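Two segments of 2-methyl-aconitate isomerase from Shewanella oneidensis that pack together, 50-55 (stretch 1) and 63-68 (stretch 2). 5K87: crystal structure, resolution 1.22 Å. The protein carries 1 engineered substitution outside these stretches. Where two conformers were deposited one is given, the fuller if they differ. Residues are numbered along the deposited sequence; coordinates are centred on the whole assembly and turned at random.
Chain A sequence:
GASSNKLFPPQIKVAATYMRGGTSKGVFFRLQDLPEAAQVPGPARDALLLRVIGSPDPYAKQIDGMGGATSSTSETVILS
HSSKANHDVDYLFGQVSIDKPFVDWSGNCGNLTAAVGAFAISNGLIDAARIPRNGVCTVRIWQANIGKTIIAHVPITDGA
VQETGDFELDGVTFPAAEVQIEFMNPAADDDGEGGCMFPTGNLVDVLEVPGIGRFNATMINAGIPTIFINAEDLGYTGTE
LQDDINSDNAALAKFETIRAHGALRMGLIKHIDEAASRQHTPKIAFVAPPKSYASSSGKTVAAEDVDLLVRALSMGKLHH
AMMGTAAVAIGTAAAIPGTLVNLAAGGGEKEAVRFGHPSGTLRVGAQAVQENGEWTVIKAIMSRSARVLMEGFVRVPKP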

# COMPACT_ATOMS: atom_id res chain seq x y z
N LEU A 50 10.98 -3.36 11.39
CA LEU A 50 10.91 -2.04 10.79
C LEU A 50 11.44 -2.05 9.36
O LEU A 50 10.79 -1.52 8.44
N ARG A 51 12.59 -2.67 9.15
CA ARG A 51 13.20 -2.67 7.83
C ARG A 51 12.42 -3.54 6.85
O ARG A 51 12.31 -3.20 5.68
N VAL A 52 11.88 -4.66 7.32
CA VAL A 52 11.05 -5.49 6.44
C VAL A 52 9.86 -4.69 5.92
O VAL A 52 9.52 -4.74 4.74
N ILE A 53 9.22 -3.94 6.81
CA ILE A 53 8.02 -3.18 6.47
C ILE A 53 8.32 -1.89 5.68
O ILE A 53 7.49 -1.44 4.89
N GLY A 54 9.49 -1.31 5.90
CA GLY A 54 9.90 -0.10 5.19
C GLY A 54 9.81 1.16 6.04
O GLY A 54 9.65 2.26 5.51
N SER A 55 9.92 1.00 7.36
CA SER A 55 9.82 2.09 8.33
C SER A 55 11.13 2.31 9.06
O SER A 55 11.98 1.42 9.09
N ILE A 63 7.49 2.52 0.24
CA ILE A 63 7.91 2.03 -1.07
C ILE A 63 9.17 1.17 -0.96
O ILE A 63 9.53 0.43 -1.88
N ASP A 64 9.86 1.26 0.17
CA ASP A 64 11.09 0.50 0.36
C ASP A 64 10.90 -0.62 1.39
O ASP A 64 11.82 -0.95 2.13
N GLY A 65 9.71 -1.22 1.41
CA GLY A 65 9.47 -2.40 2.21
C GLY A 65 8.14 -3.04 1.89
O GLY A 65 7.48 -2.69 0.90
N MET A 66 7.72 -3.96 2.74
CA MET A 66 6.50 -4.72 2.51
C MET A 66 5.23 -4.00 2.94
O MET A 66 4.13 -4.46 2.63
N GLY A 67 5.35 -2.90 3.67
CA GLY A 67 4.16 -2.22 4.16
C GLY A 67 3.40 -1.52 3.05
O GLY A 67 3.94 -1.24 1.98
N GLY A 68 2.14 -1.21 3.33
CA GLY A 68 1.28 -0.55 2.37
C GLY A 68 0.88 0.85 2.79
O GLY A 68 -0.05 1.43 2.23

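What satisfies the carbonyl groups at the end of the helix in stretch 1? In the last turn of a helix the carbonyl oxygens run out of amide donors further along the chain, and here the backbone of stretch 2 supplies them. Met66 N donates to Val52 O at 2.8 Å with a nearly straight N-H...O angle of 163°, and Gly67 N donates to Ile53 O at 2.9 Å and 154°. Two successive amides thus serve two successive carbonyls. Met66 N also lies 3.3 Å from Ile53 O, but the angle is too poor for a hydrogen bond, so this amide is committed to Val52 O. Ile53 O receives in addition a CA-H...O contact from Gly65 CA at 3.5 Å. Leu50 O finds its donors within its own stretch: Gly54 N and Ser55 N each reach it at 2.9 Å as the helix gives way to a turn.

How does Arg51 take part when its CA-to-CB bond points away from stretch 2? Its long side chain, with chi1 t, chi2 p and chi3 t, brings the guanidinium back to the loop. There Arg51 NH1 donates to the backbone oxygen Asp64 O at 3.0 Å and 147°, with the acceptor at the edge of the guanidinium, near its plane, where its N-H bonds point. The charged contact is longer: Arg51 NH2 and Asp64 OD2 form a long salt bridge of 3.6 Å. Asp64 sets out sideways with chi1 t, and both OD1 and OD2 are hydrogen-bonded elsewhere in the structure, so its carboxylate does not depend on Arg51 to be satisfied.

Which apolar side chains fill the space beside these polar links? Val52 and Ile53 do, and both meet Met66. Its CA-to-CB bond runs sideways and its three chi angles are all m, a folded course that leads the end of the side chain away from stretch 1. The nearer part of the chain makes the contacts: Met66 CG lies 4.0 Å from Val52 CG1, and Met66 CB lies 4.4 Å from Ile53 CD1. Val52, with chi1 t, leaves the helix sideways. Ile53 starts away, but with chi1 and chi2 both m its end comes nearer the other stretch. Leu50, Ser55 and Ile63 make no side-chain contact across the interface.

Why can the backbones come so close? Glycines occupy the tight places, and Gly54 CA and Gly65 CA are just 3.8 Å apart. A CB on Gly65 would point toward stretch 1 and clash with Gly54 N and Ile53 C, each at 2.3 Å from it. On Gly54 a CB would lie 2.9 Å from Gly65 N; the positive phi with which this residue leaves the helix would also jam it against the preceding carbonyl oxygen. At Gly67 a CB would come within 2.9 Å of Ile53 CG2, another clash.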

# COMPACT_ATOMS: atom_id res chain seq x y z
CB LEU A 50 11.68 -1.02 11.63
CG LEU A 50 10.98 -0.55 12.90
CD1 LEU A 50 11.99 0.04 13.88
CD2 LEU A 50 9.92 0.49 12.58
CB ARG A 51 14.65 -3.12 7.93
CG ARG A 51 15.47 -2.79 6.71
CD ARG A 51 15.54 -1.29 6.47
NE ARG A 51 16.14 -1.03 5.17
CZ ARG A 51 15.47 -1.07 4.03
NH1 ARG A 51 14.16 -1.34 4.03
NH2 ARG A 51 16.09 -0.81 2.89
CB VAL A 52 10.56 -6.77 7.16
CG1 VAL A 52 9.48 -7.46 6.34
CG2 VAL A 52 11.73 -7.71 7.44
CB ILE A 53 7.21 -2.92 7.76
CG1 ILE A 53 6.56 -4.21 8.26
CG2 ILE A 53 6.19 -1.81 7.59
CD1 ILE A 53 5.45 -4.75 7.35
CB SER A 55 8.75 1.74 9.36
OG SER A 55 7.46 1.80 8.80
CB ILE A 63 8.10 3.22 -2.03
CG1 ILE A 63 6.76 3.87 -2.34
CG2 ILE A 63 8.76 2.81 -3.34
CD1 ILE A 63 6.03 3.17 -3.42
CB ASP A 64 12.22 1.44 0.77
CG ASP A 64 13.59 0.94 0.36
OD1 ASP A 64 13.71 -0.09 -0.33
OD2 ASP A 64 14.55 1.66 0.72
CB MET A 66 6.57 -6.03 3.28
CG MET A 66 7.68 -6.95 2.82
SD MET A 66 7.57 -7.45 1.10
CE MET A 66 6.01 -8.34 1.06